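Local coordinates for ORF98 PTP-2 (Cydia pomonella granulosis virus, PDB 6I28), which probably removes phosphate from phosphotyrosine and phosphoserine or phosphothreonine in proteins, as a viral member of the dual-specificity phosphatase family, at residues W90-I93 against H94-K98; I116-I119 against M120-Q124. All coordinates share one frame; numbering follows the deposited sequence.

Interaction 1. Residues W90-I93 against H94-K98; sequences WLKI and HNEHK
Trp90 swings its CG anti to the backbone N (chi1 -159°), while His94, one turn on, has CG anti to its carbonyl carbon (chi1 -72°), and the two settings lay ring against ring. The imidazole forms an offset stack on the five-membered ring of the indole, centroids 4.0 Å apart and planes 25° from parallel, and His94 CB makes a CH-pi contact over the face of the indole, 3.8 Å from the centroid of the six-membered ring. Ile93 CG2 covers the opposite face of the imidazole. At the imidazole edge, ND1 makes a weak bond to Trp90 O, the carbonyl that also takes the helical bond from His94 N.

Further round the turn, the Lys92 chain bends at chi2 and runs alongside Glu96, bringing NZ to OE1 at 2.8 Å on the syn side. Extended Lys98 delivers its NZ to the same Glu96 OE1 at 2.7 Å from the anti side, and the two ammonium groups also come from opposite faces of the carboxylate plane. Asp63 forms salt bridges with both lysines.

The helix ends here: His97 takes positive phi, and Lys98 N closes on Lys92 O at 2.9 Å with a nearly straight N-H. Lys92 NZ and Lys98 NZ, 3.9 Å apart, share the carboxylates of Glu96 and Asp63, whose negative charge probably lets them sit so close, and tie the helix end to the loop at Asp63.

Interaction 2. Residues I116-I119 against M120-Q124; sequences IYYI and MRTNQ
Tyr118 and Thr122 meet one helical turn apart, the threonine methyl CG2 lying over one face of the phenol ring, 3.6 Å from its centroid and displaced toward CZ. A single torsion of Thr122 arranges both branches: with chi1 at 58°, OG1 sits between the backbone N and the carbonyl carbon and turns back to donate to Tyr118 O at 2.8 Å, while CG2 is left facing the ring. Thr122 N reaches the same carbonyl from the other face of its plane.

Tyr117 has CG anti to the backbone N (chi1 178°), and its ring runs beside the extended Arg121 chain, both pointing the same way. The guanidinium stands nearly perpendicular to the ring, and NH1 donates to Tyr117 OH at 3.0 Å, with the oxygen almost in the guanidinium plane. Each end has another partner: Glu83 forms a salt bridge with NH1, Phe86 a cation-pi contact with Arg121, and Glu168 a hydrogen bond with Tyr117 OH.

On another side, Met120 SD lies 3.8 Å from Ile116 CG2, facing helices 127-137 and 144-151. Asn123 ND2 meets a lone pair of Ile119 O at 3.1 Å, that oxygen lying in the Asn123 amide plane, beside the bond from Asn123 N. Past it, Gln124 has positive phi; its OE1 accepts from Val167 N. This is the C-terminal part of helix 110-123, which follows the phosphate-binding loop in the cysteine-phosphatase fold. Side-chain donors add to the backbone bonds at Tyr118 O and Ile119 O, Gln124 NE2 bonds Arg121 O near the helix end, and Glu83 probably offsets the Arg121 charge.

Overall arrangement
Interaction 1 ends helix 82-95 at the surface, whereas interaction 2, on the last turns of helix 110-123, is partly buried, with residues 116-120 all buried. The two helices pack against each other: Tyr118 OH lies 3.3 Å from His94 CE1 and 3.4 Å from Ile93 CD1, and Trp90 also touches Thr122. The chemistry differs with place in the fold. Residues 90-98 combine an aromatic stack with a lysine-carboxylate network, whereas residues 116-124 have apolar groups toward helices 127-137 and 144-151 and polar ends toward helix 82-95 and the C-terminus. Each helix is followed by a residue of positive phi.

Interaction 1. Residues W90-I93 against H94-K98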
loop_
_atom_site.group_PDB
_atom_site.type_symbol
_atom_site.label_atom_id
_atom_site.label_comp_id
_atom_site.label_asym_id
_atom_site.label_seq_id
_atom_site.Cartn_x
_atom_site.Cartn_y
_atom_site.Cartn_z
ATOM N N TRP A 90 -10.035 -2.103 1.663
ATOM C CA TRP A 90 -11.178 -2.859 1.166
ATOM C C TRP A 90 -12.471 -2.038 1.304
ATOM O O TRP A 90 -13.245 -1.924 0.350
ATOM C CB TRP A 90 -11.228 -4.200 1.888
ATOM C CG TRP A 90 -12.039 -5.205 1.060
ATOM C CD1 TRP A 90 -11.541 -6.107 0.119
ATOM C CD2 TRP A 90 -13.430 -5.357 1.053
ATOM N NE1 TRP A 90 -12.550 -6.798 -0.437
ATOM C CE2 TRP A 90 -13.733 -6.365 0.114
ATOM C CE3 TRP A 90 -14.466 -4.745 1.755
ATOM C CZ2 TRP A 90 -15.009 -6.760 -0.144
ATOM C CZ3 TRP A 90 -15.720 -5.134 1.500
ATOM C CH2 TRP A 90 -16.001 -6.138 0.554
ATOM N N LEU A 91 -12.642 -1.341 2.418
ATOM C CA LEU A 91 -13.877 -0.608 2.620
ATOM C C LEU A 91 -13.932 0.669 1.776
ATOM O O LEU A 91 -15.026 1.048 1.300
ATOM C CB LEU A 91 -14.050 -0.307 4.115
ATOM C CG LEU A 91 -14.192 -1.531 5.027
ATOM C CD1 LEU A 91 -13.933 -1.172 6.506
ATOM C CD2 LEU A 91 -15.599 -2.159 4.861
ATOM N N LYS A 92 -12.787 1.336 1.578
ATOM C CA LYS A 92 -12.743 2.509 0.701
ATOM C C LYS A 92 -12.946 2.123 -0.748
ATOM O O LYS A 92 -13.647 2.812 -1.495
ATOM C CB LYS A 92 -11.438 3.252 0.884
ATOM C CG LYS A 92 -11.379 3.997 2.265
ATOM C CD LYS A 92 -12.451 5.083 2.518
ATOM C CE LYS A 92 -12.326 5.609 3.931
ATOM N NZ LYS A 92 -13.337 6.696 4.143
ATOM N N ILE A 93 -12.354 1.017 -1.168
ATOM C CA ILE A 93 -12.483 0.614 -2.558
ATOM C C ILE A 93 -13.874 0.052 -2.832
ATOM O O ILE A 93 -14.564 0.525 -3.733
ATOM C CB ILE A 93 -11.364 -0.364 -2.914
ATOM C CG1 ILE A 93 -10.031 0.396 -2.901
ATOM C CG2 ILE A 93 -11.600 -1.003 -4.239
ATOM C CD1 ILE A 93 -8.843 -0.527 -2.818
ATOM N N HIS A 94 -14.313 -0.944 -2.053
ATOM C CA HIS A 94 -15.551 -1.661 -2.365
ATOM C C HIS A 94 -16.805 -0.976 -1.826
ATOM O O HIS A 94 -17.862 -1.047 -2.462
ATOM C CB HIS A 94 -15.442 -3.087 -1.810
ATOM C CG HIS A 94 -14.507 -3.929 -2.595
ATOM N ND1 HIS A 94 -13.188 -4.101 -2.243
ATOM C CD2 HIS A 94 -14.668 -4.547 -3.790
ATOM C CE1 HIS A 94 -12.588 -4.848 -3.148
ATOM N NE2 HIS A 94 -13.465 -5.130 -4.096
ATOM N N ASN A 95 -16.764 -0.393 -0.645
ATOM C CA ASN A 95 -17.982 0.207 -0.115
ATOM C C ASN A 95 -18.126 1.684 -0.441
ATOM O O ASN A 95 -19.256 2.184 -0.568
ATOM C CB ASN A 95 -18.041 -0.016 1.395
ATOM C CG ASN A 95 -18.161 -1.501 1.753
ATOM O OD1 ASN A 95 -17.375 -2.044 2.535
ATOM N ND2 ASN A 95 -19.110 -2.167 1.143
ATOM N N GLU A 96 -17.027 2.405 -0.581
ATOM C CA GLU A 96 -17.093 3.821 -0.874
ATOM C C GLU A 96 -16.539 4.152 -2.238
ATOM O O GLU A 96 -16.663 5.291 -2.667
ATOM C CB GLU A 96 -16.327 4.639 0.162
ATOM C CG GLU A 96 -16.709 4.272 1.530
ATOM C CD GLU A 96 -16.182 5.209 2.579
ATOM O OE1 GLU A 96 -15.352 6.057 2.239
ATOM O OE2 GLU A 96 -16.648 5.100 3.756
ATOM N N HIS A 97 -16.141 3.167 -3.032
ATOM C CA HIS A 97 -15.774 3.319 -4.466
ATOM C C HIS A 97 -14.716 4.390 -4.754
ATOM O O HIS A 97 -14.811 5.034 -5.794
ATOM C CB HIS A 97 -17.037 3.659 -5.261
ATOM C CG HIS A 97 -18.084 2.609 -5.145
ATOM N ND1 HIS A 97 -19.204 2.782 -4.400
ATOM C CD2 HIS A 97 -18.151 1.368 -5.649
ATOM C CE1 HIS A 97 -19.922 1.695 -4.439
ATOM N NE2 HIS A 97 -19.308 0.817 -5.197
ATOM N N LYS A 98 -13.704 4.488 -3.908
ATOM C CA LYS A 98 -12.626 5.436 -4.017
ATOM C C LYS A 98 -11.379 4.729 -4.501
ATOM O O LYS A 98 -11.195 3.525 -4.268
ATOM C CB LYS A 98 -12.434 6.080 -2.651
ATOM C CG LYS A 98 -13.617 7.042 -2.249
ATOM C CD LYS A 98 -13.625 7.277 -0.775
ATOM C CE LYS A 98 -14.714 8.321 -0.453
ATOM N NZ LYS A 98 -14.974 8.424 1.039
#

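Interaction 2. Residues I116-I119 against M120-Q124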
loop_
_atom_site.group_PDB
_atom_site.type_symbol
_atom_site.label_atom_id
_atom_site.label_comp_id
_atom_site.label_asym_id
_atom_site.label_seq_id
_atom_site.Cartn_x
_atom_site.Cartn_y
_atom_site.Cartn_z
ATOM N N ILE A 116 1.134 -4.642 -2.474
ATOM C CA ILE A 116 1.331 -6.026 -2.887
ATOM C C ILE A 116 0.435 -6.919 -2.054
ATOM O O ILE A 116 -0.189 -7.843 -2.569
ATOM C CB ILE A 116 2.819 -6.418 -2.772
ATOM C CG1 ILE A 116 3.685 -5.725 -3.837
ATOM C CG2 ILE A 116 3.010 -7.969 -2.848
ATOM C CD1 ILE A 116 5.207 -6.014 -3.778
ATOM N N TYR A 117 0.324 -6.632 -0.759
ATOM C CA TYR A 117 -0.481 -7.468 0.118
ATOM C C TYR A 117 -1.964 -7.341 -0.218
ATOM O O TYR A 117 -2.695 -8.348 -0.259
ATOM C CB TYR A 117 -0.274 -7.058 1.573
ATOM C CG TYR A 117 -1.134 -7.881 2.536
ATOM C CD1 TYR A 117 -1.041 -9.223 2.609
ATOM C CD2 TYR A 117 -2.048 -7.266 3.358
ATOM C CE1 TYR A 117 -1.823 -9.990 3.499
ATOM C CE2 TYR A 117 -2.852 -7.966 4.248
ATOM C CZ TYR A 117 -2.755 -9.332 4.321
ATOM O OH TYR A 117 -3.533 -10.078 5.192
ATOM N N TYR A 118 -2.436 -6.112 -0.459
ATOM C CA TYR A 118 -3.784 -5.955 -0.938
ATOM C C TYR A 118 -4.072 -6.766 -2.173
ATOM O O TYR A 118 -5.117 -7.413 -2.242
ATOM C CB TYR A 118 -4.122 -4.480 -1.162
ATOM C CG TYR A 118 -5.546 -4.275 -1.539
ATOM C CD1 TYR A 118 -6.510 -4.240 -0.541
ATOM C CD2 TYR A 118 -5.979 -4.189 -2.870
ATOM C CE1 TYR A 118 -7.816 -4.093 -0.824
ATOM C CE2 TYR A 118 -7.353 -3.994 -3.151
ATOM C CZ TYR A 118 -8.258 -3.983 -2.109
ATOM O OH TYR A 118 -9.618 -3.833 -2.292
ATOM N N ILE A 119 -3.119 -6.846 -3.128
ATOM C CA ILE A 119 -3.353 -7.629 -4.336
ATOM C C ILE A 119 -3.262 -9.132 -4.071
ATOM O O ILE A 119 -4.065 -9.903 -4.602
ATOM C CB ILE A 119 -2.343 -7.128 -5.405
ATOM C CG1 ILE A 119 -2.728 -5.691 -5.851
ATOM C CG2 ILE A 119 -2.242 -8.086 -6.606
ATOM C CD1 ILE A 119 -1.803 -5.098 -6.863
ATOM N N MET A 120 -2.301 -9.564 -3.231
ATOM C CA MET A 120 -2.220 -10.949 -2.812
ATOM C C MET A 120 -3.516 -11.422 -2.191
ATOM O O MET A 120 -4.043 -12.469 -2.561
ATOM C CB MET A 120 -1.089 -11.147 -1.796
ATOM C CG MET A 120 0.286 -10.890 -2.286
ATOM S SD MET A 120 1.489 -10.927 -0.955
ATOM C CE MET A 120 1.127 -12.497 -0.199
ATOM N N ARG A 121 -4.121 -10.601 -1.350
ATOM C CA ARG A 121 -5.235 -11.096 -0.582
ATOM C C ARG A 121 -6.574 -10.973 -1.314
ATOM O O ARG A 121 -7.433 -11.857 -1.196
ATOM C CB ARG A 121 -5.308 -10.330 0.750
ATOM C CG ARG A 121 -6.483 -10.740 1.612
ATOM C CD ARG A 121 -6.260 -10.297 3.044
ATOM N NE ARG A 121 -7.480 -10.242 3.845
ATOM C CZ ARG A 121 -7.508 -9.930 5.149
ATOM N NH1 ARG A 121 -6.396 -9.680 5.806
ATOM N NH2 ARG A 121 -8.657 -9.873 5.797
ATOM N N THR A 122 -6.767 -9.921 -2.095
ATOM C CA THR A 122 -7.988 -9.813 -2.876
ATOM C C THR A 122 -7.992 -10.786 -4.059
ATOM O O THR A 122 -9.061 -11.234 -4.501
ATOM C CB THR A 122 -8.207 -8.369 -3.381
ATOM O OG1 THR A 122 -7.118 -7.888 -4.195
ATOM C CG2 THR A 122 -8.485 -7.378 -2.187
ATOM N N ASN A 123 -6.830 -11.169 -4.549
ATOM C CA ASN A 123 -6.756 -12.106 -5.669
ATOM C C ASN A 123 -6.412 -13.515 -5.230
ATOM O O ASN A 123 -6.543 -14.432 -6.028
ATOM C CB ASN A 123 -5.734 -11.613 -6.689
ATOM C CG ASN A 123 -6.235 -10.412 -7.456
ATOM O OD1 ASN A 123 -6.987 -10.547 -8.407
ATOM N ND2 ASN A 123 -5.856 -9.241 -7.020
ATOM N N GLN A 124 -6.040 -13.708 -3.969
ATOM C CA GLN A 124 -5.578 -14.984 -3.454
ATOM C C GLN A 124 -4.475 -15.519 -4.358
ATOM O O GLN A 124 -4.596 -16.586 -4.980
ATOM C CB GLN A 124 -6.724 -15.983 -3.313
ATOM C CG GLN A 124 -7.653 -15.588 -2.223
ATOM C CD GLN A 124 -7.024 -15.760 -0.865
ATOM O OE1 GLN A 124 -6.625 -16.854 -0.489
ATOM N NE2 GLN A 124 -6.966 -14.675 -0.105
#